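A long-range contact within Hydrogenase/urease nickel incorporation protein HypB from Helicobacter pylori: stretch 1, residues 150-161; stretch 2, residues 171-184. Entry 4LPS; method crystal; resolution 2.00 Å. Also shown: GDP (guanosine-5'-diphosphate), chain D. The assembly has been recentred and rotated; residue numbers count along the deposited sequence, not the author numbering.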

ATOM      1  N   ALA A 150       4.736   1.015  -9.141  1.00 11.79           N
ATOM      2  CA  ALA A 150       5.014   1.610  -7.836  1.00 11.91           C
ATOM      3  C   ALA A 150       6.499   1.591  -7.494  1.00 12.57           C
ATOM      4  O   ALA A 150       7.242   0.706  -7.930  1.00 12.80           O
ATOM      5  CB  ALA A 150       4.225   0.895  -6.751  1.00 11.35           C
ATOM      6  N   ALA A 151       6.925   2.583  -6.716  1.00 12.99           N
ATOM      7  CA  ALA A 151       8.272   2.605  -6.155  1.00 22.35           C
ATOM      8  C   ALA A 151       8.391   1.568  -5.042  1.00 19.58           C
ATOM      9  O   ALA A 151       9.422   0.909  -4.893  1.00 14.00           O
ATOM     10  CB  ALA A 151       8.613   3.992  -5.638  1.00 14.34           C
ATOM     11  N   MET A 152       7.325   1.434  -4.261  1.00 12.86           N
ATOM     12  CA  MET A 152       7.277   0.429  -3.208  1.00 12.64           C
ATOM     13  C   MET A 152       5.946  -0.298  -3.207  1.00 13.77           C
ATOM     14  O   MET A 152       4.883   0.306  -3.380  1.00 13.48           O
ATOM     15  CB  MET A 152       7.515   1.048  -1.825  1.00 12.96           C
ATOM     16  CG  MET A 152       8.818   1.813  -1.661  1.00 13.92           C
ATOM     17  SD  MET A 152       9.102   2.283   0.062  1.00 20.02           S
ATOM     18  CE  MET A 152       9.627   0.711   0.746  1.00 14.41           C
ATOM     19  N   ASN A 153       6.025  -1.607  -3.012  1.00 15.27           N
ATOM     20  CA  ASN A 153       4.851  -2.426  -2.781  1.00 11.26           C
ATOM     21  C   ASN A 153       4.896  -2.926  -1.346  1.00 12.37           C
ATOM     22  O   ASN A 153       5.807  -3.658  -0.958  1.00 15.01           O
ATOM     23  CB  ASN A 153       4.795  -3.585  -3.776  1.00 11.06           C
ATOM     24  CG  ASN A 153       4.866  -3.115  -5.213  1.00 11.14           C
ATOM     25  OD1 ASN A 153       3.863  -2.696  -5.794  1.00 11.83           O
ATOM     26  ND2 ASN A 153       6.058  -3.173  -5.795  1.00 11.75           N
ATOM     27  N   ILE A 154       3.922  -2.504  -0.553  1.00 10.72           N
ATOM     28  CA  ILE A 154       3.932  -2.785   0.874  1.00 11.76           C
ATOM     29  C   ILE A 154       2.725  -3.626   1.279  1.00 13.23           C
ATOM     30  O   ILE A 154       1.589  -3.328   0.903  1.00  9.86           O
ATOM     31  CB  ILE A 154       3.978  -1.479   1.681  1.00 11.01           C
ATOM     32  CG1 ILE A 154       5.252  -0.705   1.322  1.00 17.98           C
ATOM     33  CG2 ILE A 154       3.926  -1.768   3.175  1.00 11.12           C
ATOM     34  CD1 ILE A 154       5.268   0.740   1.789  1.00 12.02           C
ATOM     35  N   VAL A 155       2.991  -4.689   2.033  1.00 12.54           N
ATOM     36  CA  VAL A 155       1.961  -5.644   2.419  1.00 11.99           C
ATOM     37  C   VAL A 155       1.637  -5.579   3.913  1.00 14.87           C
ATOM     38  O   VAL A 155       2.534  -5.622   4.755  1.00 10.64           O
ATOM     39  CB  VAL A 155       2.381  -7.085   2.060  1.00 10.47           C
ATOM     40  CG1 VAL A 155       1.297  -8.069   2.459  1.00 10.27           C
ATOM     41  CG2 VAL A 155       2.669  -7.195   0.567  1.00 10.53           C
ATOM     42  N   LEU A 156       0.351  -5.465   4.233  1.00 12.75           N
ATOM     43  CA  LEU A 156      -0.096  -5.538   5.619  1.00 10.02           C
ATOM     44  C   LEU A 156      -0.529  -6.951   5.973  1.00 11.82           C
ATOM     45  O   LEU A 156      -1.242  -7.605   5.211  1.00 11.73           O
ATOM     46  CB  LEU A 156      -1.251  -4.567   5.893  1.00  9.54           C
ATOM     47  CG  LEU A 156      -0.973  -3.068   6.033  1.00 11.43           C
ATOM     48  CD1 LEU A 156      -0.633  -2.412   4.701  1.00 12.17           C
ATOM     49  CD2 LEU A 156      -2.172  -2.382   6.673  1.00 11.76           C
ATOM     50  N   LEU A 157      -0.060  -7.428   7.119  1.00 11.84           N
ATOM     51  CA  LEU A 157      -0.585  -8.647   7.717  1.00 12.21           C
ATOM     52  C   LEU A 157      -1.119  -8.287   9.094  1.00 15.07           C
ATOM     53  O   LEU A 157      -0.352  -7.902   9.978  1.00 15.14           O
ATOM     54  CB  LEU A 157       0.492  -9.732   7.817  1.00 11.01           C
ATOM     55  CG  LEU A 157       0.111 -10.979   8.620  1.00 13.26           C
ATOM     56  CD1 LEU A 157      -1.120 -11.644   8.028  1.00 17.50           C
ATOM     57  CD2 LEU A 157       1.270 -11.967   8.698  1.00 15.13           C
ATOM     58  N   SER A 158      -2.430  -8.400   9.278  1.00 11.53           N
ATOM     59  CA  SER A 158      -3.027  -8.006  10.544  1.00 11.22           C
ATOM     60  C   SER A 158      -2.956  -9.162  11.525  1.00 10.63           C
ATOM     61  O   SER A 158      -3.028 -10.329  11.131  1.00 12.01           O
ATOM     62  CB  SER A 158      -4.473  -7.539  10.358  1.00 10.99           C
ATOM     63  OG  SER A 158      -5.379  -8.622  10.357  1.00 13.48           O
ATOM     64  N   VAL A 159      -2.764  -8.825  12.799  1.00 10.93           N
ATOM     65  CA  VAL A 159      -2.637  -9.819  13.859  1.00 11.44           C
ATOM     66  C   VAL A 159      -3.794 -10.830  13.875  1.00 11.43           C
ATOM     67  O   VAL A 159      -3.547 -12.032  13.982  1.00 16.85           O
ATOM     68  CB  VAL A 159      -2.512  -9.137  15.249  1.00 11.75           C
ATOM     69  CG1 VAL A 159      -2.823 -10.111  16.372  1.00 12.23           C
ATOM     70  CG2 VAL A 159      -1.118  -8.564  15.430  1.00 12.11           C
ATOM     71  N   PRO A 160      -5.056 -10.364  13.762  1.00 11.47           N
ATOM     72  CA  PRO A 160      -6.146 -11.349  13.787  1.00 13.38           C
ATOM     73  C   PRO A 160      -6.138 -12.370  12.644  1.00 14.35           C
ATOM     74  O   PRO A 160      -6.797 -13.401  12.785  1.00 18.56           O
ATOM     75  CB  PRO A 160      -7.406 -10.478  13.709  1.00 12.39           C
ATOM     76  CG  PRO A 160      -6.987  -9.154  14.240  1.00 12.58           C
ATOM     77  CD  PRO A 160      -5.583  -8.984  13.760  1.00 11.38           C
ATOM     78  N   GLU A 161      -5.432 -12.097  11.547  1.00 11.66           N
ATOM     79  CA  GLU A 161      -5.391 -13.036  10.421  1.00 12.86           C
ATOM     80  C   GLU A 161      -4.607 -14.307  10.746  1.00 11.83           C
ATOM     81  O   GLU A 161      -4.857 -15.360  10.162  1.00 12.21           O
ATOM     82  CB  GLU A 161      -4.781 -12.377   9.180  1.00 11.32           C
ATOM     83  CG  GLU A 161      -5.586 -11.218   8.611  1.00 15.93           C
ATOM     84  CD  GLU A 161      -4.839 -10.459   7.531  1.00 19.60           C
ATOM     85  OE1 GLU A 161      -4.282 -11.106   6.617  1.00 20.52           O
ATOM     86  OE2 GLU A 161      -4.805  -9.212   7.599  1.00 20.62           O
ATOM     87  N   THR A 171       3.889 -15.679  -2.542  1.00 18.37           N
ATOM     88  CA  THR A 171       4.092 -14.816  -3.706  1.00 21.83           C
ATOM     89  C   THR A 171       3.760 -13.362  -3.376  1.00 16.54           C
ATOM     90  O   THR A 171       4.432 -12.443  -3.848  1.00 18.75           O
ATOM     91  CB  THR A 171       3.244 -15.282  -4.916  1.00 27.68           C
ATOM     92  OG1 THR A 171       3.648 -16.601  -5.309  1.00 31.49           O
ATOM     93  CG2 THR A 171       3.415 -14.344  -6.099  1.00 23.05           C
ATOM     94  N   MET A 172       2.741 -13.148  -2.552  1.00 15.59           N
ATOM     95  CA  MET A 172       2.427 -11.792  -2.113  1.00 18.01           C
ATOM     96  C   MET A 172       3.550 -11.200  -1.266  1.00 20.27           C
ATOM     97  O   MET A 172       3.970 -10.065  -1.484  1.00 18.89           O
ATOM     98  CB  MET A 172       1.110 -11.762  -1.338  1.00 11.33           C
ATOM     99  CG  MET A 172       0.778 -10.395  -0.758  1.00 10.66           C
ATOM    100  SD  MET A 172       0.536  -9.083  -1.979  1.00 10.71           S
ATOM    101  CE  MET A 172      -1.064  -9.528  -2.649  1.00  9.89           C
ATOM    102  N   PHE A 173       4.026 -11.963  -0.291  1.00 12.68           N
ATOM    103  CA  PHE A 173       5.036 -11.456   0.630  1.00 15.54           C
ATOM    104  C   PHE A 173       6.426 -11.340  -0.008  1.00 16.95           C
ATOM    105  O   PHE A 173       7.258 -10.566   0.463  1.00 16.49           O
ATOM    106  CB  PHE A 173       5.087 -12.331   1.883  1.00 14.89           C
ATOM    107  CG  PHE A 173       3.923 -12.116   2.810  1.00 12.79           C
ATOM    108  CD1 PHE A 173       3.926 -11.056   3.705  1.00 12.41           C
ATOM    109  CD2 PHE A 173       2.812 -12.948   2.767  1.00 12.63           C
ATOM    110  CE1 PHE A 173       2.854 -10.841   4.558  1.00 11.98           C
ATOM    111  CE2 PHE A 173       1.736 -12.739   3.616  1.00 12.23           C
ATOM    112  CZ  PHE A 173       1.756 -11.686   4.511  1.00 11.73           C
ATOM    113  N   MET A 174       6.679 -12.106  -1.068  1.00 16.84           N
ATOM    114  CA  MET A 174       7.933 -11.976  -1.810  1.00 19.33           C
ATOM    115  C   MET A 174       7.990 -10.709  -2.676  1.00 15.68           C
ATOM    116  O   MET A 174       9.063 -10.321  -3.133  1.00 23.03           O
ATOM    117  CB  MET A 174       8.188 -13.216  -2.676  1.00 20.88           C
ATOM    118  CG  MET A 174       8.854 -14.362  -1.919  1.00 26.24           C
ATOM    119  SD  MET A 174       9.179 -15.821  -2.932  1.00 59.46           S
ATOM    120  CE  MET A 174       7.517 -16.349  -3.343  1.00 54.24           C
ATOM    121  N   CYS A 175       6.849 -10.068  -2.918  1.00 13.49           N
ATOM    122  CA  CYS A 175       6.864  -8.829  -3.692  1.00 17.23           C
ATOM    123  C   CYS A 175       6.929  -7.595  -2.793  1.00 15.70           C
ATOM    124  O   CYS A 175       7.001  -6.465  -3.279  1.00 20.07           O
ATOM    125  CB  CYS A 175       5.639  -8.748  -4.608  1.00 23.16           C
ATOM    126  SG  CYS A 175       4.131  -8.128  -3.855  1.00 38.62           S
ATOM    127  N   ALA A 176       6.910  -7.819  -1.482  1.00 12.78           N
ATOM    128  CA  ALA A 176       6.935  -6.725  -0.515  1.00 13.94           C
ATOM    129  C   ALA A 176       8.321  -6.097  -0.388  1.00 15.29           C
ATOM    130  O   ALA A 176       9.321  -6.798  -0.222  1.00 14.16           O
ATOM    131  CB  ALA A 176       6.460  -7.213   0.843  1.00 15.68           C
ATOM    132  N   ASP A 177       8.366  -4.771  -0.461  1.00 14.37           N
ATOM    133  CA  ASP A 177       9.555  -4.014  -0.095  1.00 18.28           C
ATOM    134  C   ASP A 177       9.530  -3.730   1.399  1.00 21.35           C
ATOM    135  O   ASP A 177      10.524  -3.301   1.981  1.00 25.87           O
ATOM    136  CB  ASP A 177       9.636  -2.710  -0.888  1.00 16.95           C
ATOM    137  CG  ASP A 177       9.666  -2.940  -2.379  1.00 17.00           C
ATOM    138  OD1 ASP A 177      10.721  -3.374  -2.886  1.00 17.44           O
ATOM    139  OD2 ASP A 177       8.637  -2.701  -3.043  1.00 19.79           O
ATOM    140  N   ALA A 178       8.371  -3.965   2.004  1.00 17.93           N
ATOM    141  CA  ALA A 178       8.191  -3.828   3.441  1.00 18.70           C
ATOM    142  C   ALA A 178       6.930  -4.563   3.865  1.00 16.82           C
ATOM    143  O   ALA A 178       5.954  -4.626   3.116  1.00 16.47           O
ATOM    144  CB  ALA A 178       8.113  -2.358   3.838  1.00 16.94           C
ATOM    145  N   VAL A 179       6.954  -5.118   5.069  1.00 12.91           N
ATOM    146  CA  VAL A 179       5.781  -5.777   5.618  1.00 13.60           C
ATOM    147  C   VAL A 179       5.360  -5.056   6.887  1.00 13.20           C
ATOM    148  O   VAL A 179       6.190  -4.745   7.746  1.00 14.06           O
ATOM    149  CB  VAL A 179       6.041  -7.275   5.919  1.00 15.22           C
ATOM    150  CG1 VAL A 179       4.790  -7.937   6.487  1.00 12.29           C
ATOM    151  CG2 VAL A 179       6.488  -8.000   4.667  1.00 17.46           C
ATOM    152  N   ILE A 180       4.069  -4.773   6.995  1.00 13.48           N
ATOM    153  CA  ILE A 180       3.522  -4.175   8.202  1.00 11.75           C
ATOM    154  C   ILE A 180       2.669  -5.184   8.957  1.00 12.00           C
ATOM    155  O   ILE A 180       1.681  -5.688   8.424  1.00 10.93           O
ATOM    156  CB  ILE A 180       2.666  -2.935   7.876  1.00 12.24           C
ATOM    157  CG1 ILE A 180       3.524  -1.851   7.218  1.00 11.62           C
ATOM    158  CG2 ILE A 180       1.987  -2.402   9.129  1.00 11.35           C
ATOM    159  CD1 ILE A 180       2.713  -0.727   6.616  1.00 11.36           C
ATOM    160  N   ILE A 181       3.049  -5.480  10.198  1.00 15.26           N
ATOM    161  CA  ILE A 181       2.177  -6.243  11.082  1.00 14.91           C
ATOM    162  C   ILE A 181       1.198  -5.267  11.717  1.00 14.11           C
ATOM    163  O   ILE A 181       1.544  -4.546  12.654  1.00 12.46           O
ATOM    164  CB  ILE A 181       2.962  -7.002  12.173  1.00 13.52           C
ATOM    165  CG1 ILE A 181       3.964  -7.972  11.539  1.00 12.96           C
ATOM    166  CG2 ILE A 181       2.007  -7.763  13.087  1.00 12.43           C
ATOM    167  CD1 ILE A 181       4.829  -8.718  12.547  1.00 13.86           C
ATOM    168  N   SER A 182      -0.022  -5.239  11.196  1.00 13.33           N
ATOM    169  CA  SER A 182      -0.987  -4.227  11.604  1.00 14.16           C
ATOM    170  C   SER A 182      -1.857  -4.735  12.745  1.00 11.15           C
ATOM    171  O   SER A 182      -1.872  -5.935  13.033  1.00 10.95           O
ATOM    172  CB  SER A 182      -1.850  -3.793  10.416  1.00 11.64           C
ATOM    173  OG  SER A 182      -2.511  -4.887   9.815  1.00 13.23           O
ATOM    174  N   LYS A 183      -2.563  -3.809  13.396  1.00 11.02           N
ATOM    175  CA  LYS A 183      -3.345  -4.102  14.597  1.00 11.22           C
ATOM    176  C   LYS A 183      -2.472  -4.776  15.656  1.00 13.51           C
ATOM    177  O   LYS A 183      -2.876  -5.751  16.293  1.00 11.78           O
ATOM    178  CB  LYS A 183      -4.562  -4.970  14.254  1.00 11.28           C
ATOM    179  CG  LYS A 183      -5.316  -4.487  13.013  1.00 12.56           C
ATOM    180  CD  LYS A 183      -6.623  -5.242  12.797  1.00 12.65           C
ATOM    181  CE  LYS A 183      -7.308  -4.781  11.516  1.00 12.07           C
ATOM    182  NZ  LYS A 183      -8.636  -5.435  11.300  1.00  9.91           N
ATOM    183  N   ALA A 184      -1.272  -4.233  15.842  1.00 12.15           N
ATOM    184  CA  ALA A 184      -0.297  -4.803  16.767  1.00 16.93           C
ATOM    185  C   ALA A 184      -0.759  -4.740  18.225  1.00 15.99           C
ATOM    186  O   ALA A 184      -0.221  -5.442  19.083  1.00 12.95           O
ATOM    187  CB  ALA A 184       1.040  -4.096  16.607  1.00 12.65           C
TER
HETATM  188  PB  GDP D 302      -9.048  -2.136   5.262  1.00 14.28           P
HETATM  189  O1B GDP D 302     -10.319  -2.826   4.834  1.00 14.98           O
HETATM  190  O2B GDP D 302      -8.927  -0.789   4.597  1.00  8.10           O
HETATM  191  O3B GDP D 302      -7.846  -2.959   4.870  1.00 15.20           O
HETATM  192  O3A GDP D 302      -9.042  -1.973   6.859  1.00 18.89           O
HETATM  193  PA  GDP D 302      -9.987  -0.932   7.646  1.00 17.29           P
HETATM  194  O1A GDP D 302      -9.299   0.403   7.766  1.00 13.76           O
HETATM  195  O2A GDP D 302     -11.341  -0.793   6.999  1.00 17.91           O
HETATM  196  O5' GDP D 302     -10.079  -1.603   9.096  1.00 13.35           O
HETATM  197  C5' GDP D 302     -10.986  -2.674   9.344  1.00 13.08           C
HETATM  198  C4' GDP D 302     -11.276  -2.726  10.837  1.00 13.40           C
HETATM  199  O4' GDP D 302     -10.050  -2.843  11.560  1.00 17.36           O
HETATM  200  C3' GDP D 302     -11.931  -1.439  11.304  1.00 15.26           C
HETATM  201  O3' GDP D 302     -12.943  -1.783  12.255  1.00 13.26           O
HETATM  202  C2' GDP D 302     -10.839  -0.673  12.014  1.00 14.01           C
HETATM  203  O2' GDP D 302     -11.380   0.090  13.092  1.00 12.65           O
HETATM  204  C1' GDP D 302      -9.962  -1.796  12.532  1.00 16.50           C
HETATM  205  N9  GDP D 302      -8.544  -1.401  12.689  1.00 14.86           N
HETATM  206  C8  GDP D 302      -7.747  -0.783  11.796  1.00 10.86           C
HETATM  207  N7  GDP D 302      -6.501  -0.619  12.305  1.00 13.36           N
HETATM  208  C5  GDP D 302      -6.489  -1.152  13.544  1.00 13.38           C
HETATM  209  C6  GDP D 302      -5.505  -1.327  14.639  1.00 13.35           C
HETATM  210  O6  GDP D 302      -4.333  -0.915  14.520  1.00 15.97           O
HETATM  211  N1  GDP D 302      -5.906  -1.940  15.760  1.00 14.40           N
HETATM  212  C2  GDP D 302      -7.165  -2.394  15.914  1.00 14.35           C
HETATM  213  N2  GDP D 302      -7.510  -3.004  17.073  1.00 10.72           N
HETATM  214  N3  GDP D 302      -8.115  -2.270  14.957  1.00 14.74           N
HETATM  215  C4  GDP D 302      -7.837  -1.671  13.780  1.00 16.11           C
HETATM  216  O   HOH W   1       8.309  -4.560  -4.829  1.00 28.47           O
HETATM  217  O   HOH W   2      -7.912  -8.154  10.864  1.00 11.31           O

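Two neighbouring parallel β-strands are zipped together by backbone hydrogen bonds, with an aspartate side chain extending the pairing at one end and a lysine near GDP at the other. Strand 152-158 runs beside the strand that ends at S182, their directions 26° apart. V155 and L157 use both their N and O atoms, as expected for alternate residues of a parallel strand. V155 N donates to A178 O (3.2 Å), and I180 N to V155 O (2.8 Å). L157 N then donates to I180 O (2.8 Å), and S182 N to L157 O (2.9 Å). V159 N continues the ladder to S182 O (3.0 Å).

Before the ladder, D177 closes a two-bond ring with N153. N153 N donates to D177 OD2 (2.8 Å, nearly linear), and D177 N to N153 O (2.8 Å). A178 N is left without a partner; it lies 3.9 Å from N153 O.

Side chains alternate between two faces. I154, L156 and I180 pack on one, with I154 CG2 3.8 Å from I180 CD1. On the other, V155 meets the helix that precedes the second strand: its CG2 lies 3.8 Å from M172 SD, and its CG1 makes an off-centre CH-pi contact with F173. L157 CB reaches that ring's edge.

K183 NZ donates to GDP O4' (3.0 Å). A water links K183 NZ to S158 OG.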